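Long-range contacts in nitronate monooxygenase family protein (Pseudomonas aeruginosa, PDB 4QIT), which catalyses the FMN-dependent oxidative denitrification of alkyl nitronates with molecular oxygen, propionate 3-nitronate being its best and presumed physiological substrate: residues C78-Q83 with L302-F307; K112-S117 with F307-T312. The protein carries 1 engineered substitution. All blocks are in the same frame, centred on the assembly; numbering follows the deposited sequence.

In the fold
Along the chain the segments come in the order 78-83, 112-117, 302-307 and 307-312, so contacts 1 and 2 cross, and their centres lie about 7 Å apart. Residues 78-83 follow strand 72-77 of the parallel barrel sheet; 112-117 belong to the loop between helices 86-101 and 124-131. Residues 302-307 lead into helix 307-320, whose first residue, Phe307, serves both contacts. The two loops are also tied to each other, with His79 hydrogen-bonded through its O to Ser117 OG and through NE2 to Tyr115 O. One late chain segment thus joins two early loops beside the nitroethane site of this TIM-barrel enzyme.

Contact 1 of 2, residues C78-Q83 with L302-F307; sequences CHRPGQ and LPDYPF
Arg80 and Asp304 form a two-pronged, end-on salt bridge: NH1 of Arg80 reaches Asp304 OD2 at 2.8 Å, and NH2 reaches Asp304 OD1 at 3.0 Å. Both N-H bonds are nearly straight and meet the syn lone pairs, and the guanidinium and carboxylate planes, 12° apart, are almost coplanar. With CG anti to the backbone N (chi1 -156°), the Asp304 carboxylate is carried to the 78-83 loop. Asp304 OD2 takes a second hydrogen bond on its anti side from Gln83 N, at 2.8 Å, so the carboxylate holds a side chain and a backbone of the same loop together. Two waters add bridges between the backbones: one donates to both Arg80 O and Tyr305 O, the other donates to Gln83 O and accepts from Asp304 N.

The aromatic contact is T-shaped. Tyr305 points its CE2 edge over the centre of the His79 ring, 3.7 Å from His79 CD2, with the planes at 88°; His79 NE2 is bonded to Tyr115 O. Tyr305, whose side chain lies about 5 Å from bound nitroethane, also meets the ring of Phe140.

Van der Waals packing fills in between. Gly82 CA approaches Tyr305 O to 3.3 Å and also lies near Asp304 OD2. Phe307 brings CE2 to 3.6 Å from Gly82 C, which lies near the ring plane. Pro306, preceded by a cis peptide bond, sets CB over the centre of the Tyr305 ring.

The contact joins the loop after strand 72-77 to the lead-in of helix 307-320, with Pro306 at the N-cap position. Helix 86-101 lies alongside, where Glu89 touches Pro303 and Phe307.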
ATOM      1  N   CYS A  78      -4.311 -20.412 -10.011  1.00 12.31           N
ATOM      2  CA  CYS A  78      -3.563 -20.712 -11.225  1.00 10.99           C
ATOM      3  C   CYS A  78      -2.081 -20.460 -10.959  1.00 10.72           C
ATOM      4  O   CYS A  78      -1.361 -19.885 -11.784  1.00 12.97           O
ATOM      5  CB  CYS A  78      -4.063 -19.817 -12.360  1.00 11.13           C
ATOM      6  SG  CYS A  78      -3.650 -20.398 -14.025  1.00 16.38           S
ATOM      7  N   HIS A  79      -1.641 -20.876  -9.780  1.00 11.47           N
ATOM      8  CA  HIS A  79      -0.238 -20.776  -9.394  1.00 11.72           C
ATOM      9  C   HIS A  79       0.634 -21.754 -10.195  1.00 13.13           C
ATOM     10  O   HIS A  79       0.124 -22.691 -10.822  1.00 14.33           O
ATOM     11  CB  HIS A  79      -0.093 -21.060  -7.895  1.00 12.00           C
ATOM     12  CG  HIS A  79      -0.776 -22.322  -7.450  1.00  9.94           C
ATOM     13  ND1 HIS A  79      -2.147 -22.439  -7.368  1.00 10.32           N
ATOM     14  CD2 HIS A  79      -0.265 -23.511  -7.051  1.00 10.90           C
ATOM     15  CE1 HIS A  79      -2.453 -23.652  -6.937  1.00 10.79           C
ATOM     16  NE2 HIS A  79      -1.336 -24.322  -6.739  1.00 12.44           N
ATOM     17  N   ARG A  80       1.945 -21.525 -10.175  1.00 12.78           N
ATOM     18  CA  ARG A  80       2.894 -22.535 -10.636  1.00 13.15           C
ATOM     19  C   ARG A  80       2.681 -23.770  -9.779  1.00 12.44           C
ATOM     20  O   ARG A  80       2.648 -23.661  -8.549  1.00 12.78           O
ATOM     21  CB  ARG A  80       4.325 -22.036 -10.463  1.00 14.72           C
ATOM     22  CG  ARG A  80       5.376 -23.124 -10.691  1.00 15.50           C
ATOM     23  CD  ARG A  80       6.786 -22.629 -10.388  1.00 17.16           C
ATOM     24  NE  ARG A  80       6.899 -21.985  -9.075  1.00 16.03           N
ATOM     25  CZ  ARG A  80       6.885 -22.637  -7.915  1.00 15.10           C
ATOM     26  NH1 ARG A  80       6.744 -23.960  -7.889  1.00 15.42           N
ATOM     27  NH2 ARG A  80       6.999 -21.966  -6.773  1.00 17.59           N
ATOM     28  N   PRO A  81       2.510 -24.946 -10.413  1.00 15.22           N
ATOM     29  CA  PRO A  81       2.295 -26.165  -9.629  1.00 13.66           C
ATOM     30  C   PRO A  81       3.394 -26.371  -8.586  1.00 13.86           C
ATOM     31  O   PRO A  81       4.583 -26.232  -8.888  1.00 14.99           O
ATOM     32  CB  PRO A  81       2.327 -27.270 -10.690  1.00 14.76           C
ATOM     33  CG  PRO A  81       1.787 -26.597 -11.912  1.00 16.56           C
ATOM     34  CD  PRO A  81       2.384 -25.195 -11.859  1.00 14.63           C
ATOM     35  N   GLY A  82       2.987 -26.681  -7.357  1.00 14.10           N
ATOM     36  CA  GLY A  82       3.931 -26.817  -6.267  1.00 14.62           C
ATOM     37  C   GLY A  82       4.931 -27.923  -6.549  1.00 15.60           C
ATOM     38  O   GLY A  82       4.589 -28.961  -7.123  1.00 15.46           O
ATOM     39  N   GLN A  83       6.168 -27.696  -6.136  1.00 13.25           N
ATOM     40  CA  GLN A  83       7.220 -28.692  -6.306  1.00 16.13           C
ATOM     41  C   GLN A  83       7.527 -29.350  -4.974  1.00 13.82           C
ATOM     42  O   GLN A  83       8.041 -28.708  -4.055  1.00 16.08           O
ATOM     43  CB  GLN A  83       8.466 -28.058  -6.910  1.00 18.89           C
ATOM     44  CG  GLN A  83       8.302 -27.758  -8.400  1.00 24.71           C
ATOM     45  CD  GLN A  83       9.476 -27.008  -9.004  1.00 31.20           C
ATOM     46  OE1 GLN A  83      10.628 -27.189  -8.598  1.00 36.56           O
ATOM     47  NE2 GLN A  83       9.186 -26.157  -9.987  1.00 30.49           N
ATOM     48  N   LEU A 302      11.802 -22.415   3.710  1.00 15.91           N
ATOM     49  CA  LEU A 302      10.375 -22.643   3.521  1.00 15.78           C
ATOM     50  C   LEU A 302      10.122 -23.617   2.380  1.00 13.36           C
ATOM     51  O   LEU A 302      10.663 -23.436   1.280  1.00 15.85           O
ATOM     52  CB  LEU A 302       9.715 -21.313   3.172  1.00 17.11           C
ATOM     53  CG  LEU A 302       8.219 -21.121   3.385  1.00 22.76           C
ATOM     54  CD1 LEU A 302       7.868 -21.351   4.841  1.00 19.50           C
ATOM     55  CD2 LEU A 302       7.815 -19.717   2.949  1.00 20.07           C
ATOM     56  N   PRO A 303       9.281 -24.645   2.613  1.00 13.00           N
ATOM     57  CA  PRO A 303       8.811 -25.467   1.488  1.00 11.49           C
ATOM     58  C   PRO A 303       7.981 -24.645   0.488  1.00 11.24           C
ATOM     59  O   PRO A 303       7.670 -23.476   0.740  1.00 12.54           O
ATOM     60  CB  PRO A 303       7.927 -26.531   2.172  1.00 12.31           C
ATOM     61  CG  PRO A 303       8.419 -26.569   3.598  1.00 13.67           C
ATOM     62  CD  PRO A 303       8.817 -25.158   3.915  1.00 14.84           C
ATOM     63  N   ASP A 304       7.622 -25.255  -0.634  1.00 12.82           N
ATOM     64  CA  ASP A 304       6.877 -24.564  -1.670  1.00 11.41           C
ATOM     65  C   ASP A 304       5.409 -24.419  -1.261  1.00 11.59           C
ATOM     66  O   ASP A 304       4.903 -25.150  -0.408  1.00 11.93           O
ATOM     67  CB  ASP A 304       6.994 -25.369  -2.963  1.00 14.74           C
ATOM     68  CG  ASP A 304       6.792 -24.536  -4.206  1.00 15.61           C
ATOM     69  OD1 ASP A 304       6.681 -23.289  -4.108  1.00 18.22           O
ATOM     70  OD2 ASP A 304       6.756 -25.140  -5.303  1.00 16.20           O
ATOM     71  N   TYR A 305       4.735 -23.444  -1.854  1.00 11.51           N
ATOM     72  CA  TYR A 305       3.283 -23.392  -1.814  1.00 10.28           C
ATOM     73  C   TYR A 305       2.740 -24.523  -2.703  1.00 10.27           C
ATOM     74  O   TYR A 305       3.262 -24.755  -3.785  1.00 11.48           O
ATOM     75  CB  TYR A 305       2.842 -22.033  -2.354  1.00 10.97           C
ATOM     76  CG  TYR A 305       1.349 -21.834  -2.437  1.00 10.18           C
ATOM     77  CD1 TYR A 305       0.621 -21.371  -1.343  1.00 11.32           C
ATOM     78  CD2 TYR A 305       0.669 -22.092  -3.620  1.00 10.70           C
ATOM     79  CE1 TYR A 305      -0.760 -21.182  -1.427  1.00 11.36           C
ATOM     80  CE2 TYR A 305      -0.702 -21.919  -3.716  1.00  9.72           C
ATOM     81  CZ  TYR A 305      -1.409 -21.461  -2.621  1.00 11.50           C
ATOM     82  OH  TYR A 305      -2.774 -21.282  -2.740  1.00 13.57           O
ATOM     83  N   PRO A 306       1.681 -25.224  -2.268  1.00 10.83           N
ATOM     84  CA  PRO A 306       0.890 -25.025  -1.056  1.00 10.33           C
ATOM     85  C   PRO A 306       1.201 -26.051   0.049  1.00 10.01           C
ATOM     86  O   PRO A 306       0.404 -26.210   0.990  1.00 10.62           O
ATOM     87  CB  PRO A 306      -0.532 -25.246  -1.578  1.00 11.27           C
ATOM     88  CG  PRO A 306      -0.350 -26.406  -2.541  1.00 11.67           C
ATOM     89  CD  PRO A 306       1.039 -26.214  -3.158  1.00 11.74           C
ATOM     90  N   PHE A 307       2.333 -26.749  -0.062  1.00 10.77           N
ATOM     91  CA  PHE A 307       2.718 -27.730   0.945  1.00 11.17           C
ATOM     92  C   PHE A 307       2.803 -27.117   2.336  1.00 10.80           C
ATOM     93  O   PHE A 307       2.431 -27.756   3.322  1.00 10.51           O
ATOM     94  CB  PHE A 307       4.049 -28.410   0.568  1.00 11.42           C
ATOM     95  CG  PHE A 307       4.015 -29.103  -0.764  1.00 12.56           C
ATOM     96  CD1 PHE A 307       3.546 -30.410  -0.869  1.00 13.93           C
ATOM     97  CD2 PHE A 307       4.451 -28.451  -1.912  1.00 12.48           C
ATOM     98  CE1 PHE A 307       3.507 -31.048  -2.103  1.00 15.29           C
ATOM     99  CE2 PHE A 307       4.417 -29.084  -3.147  1.00 14.55           C
ATOM    100  CZ  PHE A 307       3.940 -30.383  -3.239  1.00 16.01           C
TER
HETATM  101  O   HOH W   1       3.501 -23.034  -6.074  1.00 14.69           O
HETATM  102  O   HOH W   2       8.067 -28.115  -1.142  1.00 16.96           O

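Contact 2 of 2, residues K112-S117 with F307-T312; sequences KNIYLS and FVYDAT
Asp310 reaches from the first turn of helix 307-320 to the loop at Lys112 and Ile114. Its CB packs against Lys112 O and Ile114 CG2. CG, anti to the backbone N (chi1 -168°), again lies against that methyl, and Asp310 OD1 approaches Ile114 CG2 to 3.3 Å. The other oxygen, Asp310 OD2, accepts a hydrogen bond from Lys112 N at 2.7 Å; the bond is bent, 147° at the hydrogen, and the nitrogen stands well above the carboxylate plane. A water donates to Asp310 OD2 at 2.6 Å and accepts from Lys112 NZ. Backbone and ammonium group of one lysine are thereby linked to one oxygen, directly and through solvent; the opposite charges, with Lys112 NZ 4.8 Å from Asp310 OD2, probably attract without touching.

Earlier on the helix, Phe307 turns its CE1 toward the loop backbone, 3.5 Å from Asn113 N, while CZ meets Asn113 CB. Asn113 is the centre of an inverse gamma turn. Elsewhere in the contact, the rings of Tyr115 and Tyr309 meet obliquely, planes at 55°. Tyr115 OH reaches the edge of the Tyr309 ring, 3.2 Å from Tyr309 CE2. Ile114 CD1 lies over the rim of one face of Tyr115 and also packs on Tyr309 CD2.

Tyr115, whose side chain comes about 6 Å from bound nitroethane and about 4 Å from that of Leu27, a probable FMN-binding residue, places this loop-on-helix packing beside the active site. The substrate pocket of this TIM-barrel flavoenzyme is thus flanked by a long loop docked against the start of a late helix.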
ATOM      1  N   LYS A 112       1.210 -32.755   1.516  1.00 14.12           N
ATOM      2  CA  LYS A 112       0.568 -33.028   0.237  1.00 15.54           C
ATOM      3  C   LYS A 112       0.286 -31.746  -0.537  1.00 15.87           C
ATOM      4  O   LYS A 112       0.187 -30.654   0.042  1.00 13.59           O
ATOM      5  CB  LYS A 112      -0.750 -33.783   0.458  1.00 14.14           C
ATOM      6  CG  LYS A 112      -0.623 -35.081   1.260  1.00 17.92           C
ATOM      7  CD  LYS A 112      -2.001 -35.707   1.447  1.00 21.97           C
ATOM      8  CE  LYS A 112      -1.970 -36.892   2.394  1.00 27.62           C
ATOM      9  NZ  LYS A 112      -1.775 -36.454   3.798  1.00 35.61           N
ATOM     10  N   ASN A 113       0.139 -31.897  -1.848  1.00 13.50           N
ATOM     11  CA  ASN A 113      -0.191 -30.789  -2.733  1.00 12.71           C
ATOM     12  C   ASN A 113      -1.692 -30.520  -2.663  1.00 12.25           C
ATOM     13  O   ASN A 113      -2.451 -30.899  -3.557  1.00 13.45           O
ATOM     14  CB  ASN A 113       0.235 -31.145  -4.155  1.00 15.08           C
ATOM     15  CG  ASN A 113       0.138 -29.985  -5.099  1.00 16.48           C
ATOM     16  OD1 ASN A 113      -0.073 -28.851  -4.680  1.00 15.14           O
ATOM     17  ND2 ASN A 113       0.306 -30.257  -6.391  1.00 17.39           N
ATOM     18  N   ILE A 114      -2.119 -29.844  -1.602  1.00 11.78           N
ATOM     19  CA  ILE A 114      -3.548 -29.784  -1.284  1.00 14.51           C
ATOM     20  C   ILE A 114      -4.368 -28.891  -2.207  1.00 14.50           C
ATOM     21  O   ILE A 114      -5.582 -29.066  -2.332  1.00 14.99           O
ATOM     22  CB  ILE A 114      -3.783 -29.356   0.167  1.00 13.92           C
ATOM     23  CG1 ILE A 114      -3.104 -28.012   0.435  1.00 12.72           C
ATOM     24  CG2 ILE A 114      -3.258 -30.412   1.113  1.00 16.55           C
ATOM     25  CD1 ILE A 114      -3.594 -27.347   1.728  1.00 17.02           C
ATOM     26  N   TYR A 115      -3.717 -27.931  -2.852  1.00 10.82           N
ATOM     27  CA  TYR A 115      -4.408 -27.042  -3.773  1.00 11.25           C
ATOM     28  C   TYR A 115      -3.836 -27.227  -5.169  1.00 12.77           C
ATOM     29  O   TYR A 115      -2.814 -26.619  -5.512  1.00 14.01           O
ATOM     30  CB  TYR A 115      -4.233 -25.572  -3.363  1.00 12.77           C
ATOM     31  CG  TYR A 115      -4.915 -25.164  -2.072  1.00 13.77           C
ATOM     32  CD1 TYR A 115      -5.926 -25.930  -1.514  1.00 15.72           C
ATOM     33  CD2 TYR A 115      -4.545 -23.989  -1.424  1.00 15.26           C
ATOM     34  CE1 TYR A 115      -6.552 -25.539  -0.326  1.00 16.64           C
ATOM     35  CE2 TYR A 115      -5.162 -23.593  -0.250  1.00 21.57           C
ATOM     36  CZ  TYR A 115      -6.160 -24.371   0.295  1.00 17.91           C
ATOM     37  OH  TYR A 115      -6.772 -23.978   1.469  1.00 21.54           O
ATOM     38  N   LEU A 116      -4.481 -28.060  -5.981  1.00 13.91           N
ATOM     39  CA  LEU A 116      -3.997 -28.258  -7.339  1.00 12.40           C
ATOM     40  C   LEU A 116      -4.269 -27.018  -8.168  1.00 13.03           C
ATOM     41  O   LEU A 116      -5.382 -26.481  -8.171  1.00 14.27           O
ATOM     42  CB  LEU A 116      -4.637 -29.484  -7.990  1.00 14.35           C
ATOM     43  CG  LEU A 116      -4.395 -30.824  -7.301  1.00 16.99           C
ATOM     44  CD1 LEU A 116      -5.097 -31.940  -8.066  1.00 20.72           C
ATOM     45  CD2 LEU A 116      -2.910 -31.102  -7.179  1.00 19.95           C
ATOM     46  N   SER A 117      -3.240 -26.547  -8.857  1.00 12.60           N
ATOM     47  CA  SER A 117      -3.379 -25.431  -9.769  1.00 11.92           C
ATOM     48  C   SER A 117      -4.226 -25.821 -10.971  1.00 14.61           C
ATOM     49  O   SER A 117      -4.284 -26.997 -11.349  1.00 16.35           O
ATOM     50  CB  SER A 117      -2.001 -24.985 -10.247  1.00 12.85           C
ATOM     51  OG  SER A 117      -2.121 -23.947 -11.201  1.00 13.06           O
ATOM     52  N   PHE A 307       2.333 -26.749  -0.062  1.00 10.77           N
ATOM     53  CA  PHE A 307       2.718 -27.730   0.945  1.00 11.17           C
ATOM     54  C   PHE A 307       2.803 -27.117   2.336  1.00 10.80           C
ATOM     55  O   PHE A 307       2.431 -27.756   3.322  1.00 10.51           O
ATOM     56  CB  PHE A 307       4.049 -28.410   0.568  1.00 11.42           C
ATOM     57  CG  PHE A 307       4.015 -29.103  -0.764  1.00 12.56           C
ATOM     58  CD1 PHE A 307       3.546 -30.410  -0.869  1.00 13.93           C
ATOM     59  CD2 PHE A 307       4.451 -28.451  -1.912  1.00 12.48           C
ATOM     60  CE1 PHE A 307       3.507 -31.048  -2.103  1.00 15.29           C
ATOM     61  CE2 PHE A 307       4.417 -29.084  -3.147  1.00 14.55           C
ATOM     62  CZ  PHE A 307       3.940 -30.383  -3.239  1.00 16.01           C
ATOM     63  N   VAL A 308       3.314 -25.890   2.426  1.00  9.97           N
ATOM     64  CA  VAL A 308       3.358 -25.185   3.706  1.00 11.64           C
ATOM     65  C   VAL A 308       1.972 -25.087   4.335  1.00 11.07           C
ATOM     66  O   VAL A 308       1.811 -25.331   5.533  1.00  9.90           O
ATOM     67  CB  VAL A 308       3.973 -23.779   3.560  1.00 10.80           C
ATOM     68  CG1 VAL A 308       3.953 -23.032   4.896  1.00 12.50           C
ATOM     69  CG2 VAL A 308       5.392 -23.883   3.030  1.00 14.19           C
ATOM     70  N   TYR A 309       0.966 -24.744   3.529  1.00 10.38           N
ATOM     71  CA  TYR A 309      -0.390 -24.644   4.068  1.00 10.20           C
ATOM     72  C   TYR A 309      -0.923 -25.983   4.584  1.00 11.58           C
ATOM     73  O   TYR A 309      -1.682 -26.014   5.544  1.00 10.36           O
ATOM     74  CB  TYR A 309      -1.359 -24.004   3.062  1.00 10.66           C
ATOM     75  CG  TYR A 309      -2.554 -23.349   3.738  1.00 14.98           C
ATOM     76  CD1 TYR A 309      -2.399 -22.662   4.934  1.00 15.24           C
ATOM     77  CD2 TYR A 309      -3.823 -23.411   3.181  1.00 21.39           C
ATOM     78  CE1 TYR A 309      -3.470 -22.050   5.564  1.00 17.83           C
ATOM     79  CE2 TYR A 309      -4.911 -22.799   3.811  1.00 23.10           C
ATOM     80  CZ  TYR A 309      -4.717 -22.119   5.000  1.00 22.21           C
ATOM     81  OH  TYR A 309      -5.773 -21.505   5.643  1.00 25.43           O
ATOM     82  N   ASP A 310      -0.516 -27.086   3.964  1.00  9.72           N
ATOM     83  CA  ASP A 310      -0.907 -28.405   4.452  1.00 10.34           C
ATOM     84  C   ASP A 310      -0.374 -28.618   5.873  1.00 12.78           C
ATOM     85  O   ASP A 310      -1.089 -29.128   6.739  1.00 12.10           O
ATOM     86  CB  ASP A 310      -0.389 -29.483   3.497  1.00 10.64           C
ATOM     87  CG  ASP A 310      -0.998 -30.849   3.767  1.00 15.01           C
ATOM     88  OD1 ASP A 310      -2.188 -30.921   4.143  1.00 14.77           O
ATOM     89  OD2 ASP A 310      -0.283 -31.866   3.603  1.00 14.30           O
ATOM     90  N   ALA A 311       0.864 -28.200   6.121  1.00 11.71           N
ATOM     91  CA  ALA A 311       1.441 -28.315   7.455  1.00 10.67           C
ATOM     92  C   ALA A 311       0.681 -27.424   8.444  1.00 10.41           C
ATOM     93  O   ALA A 311       0.328 -27.846   9.549  1.00 12.49           O
ATOM     94  CB  ALA A 311       2.941 -27.962   7.435  1.00 11.75           C
ATOM     95  N   THR A 312       0.418 -26.193   8.033  1.00 10.22           N
ATOM     96  CA  THR A 312      -0.288 -25.244   8.880  1.00 10.26           C
ATOM     97  C   THR A 312      -1.696 -25.735   9.206  1.00 10.17           C
ATOM     98  O   THR A 312      -2.143 -25.615  10.355  1.00 10.59           O
ATOM     99  CB  THR A 312      -0.334 -23.867   8.208  1.00 11.16           C
ATOM    100  OG1 THR A 312       1.003 -23.360   8.097  1.00 11.53           O
ATOM    101  CG2 THR A 312      -1.183 -22.874   9.003  1.00 11.31           C
TER
HETATM  102  O   HOH W   3      -0.544 -34.035   4.986  1.00 17.82           O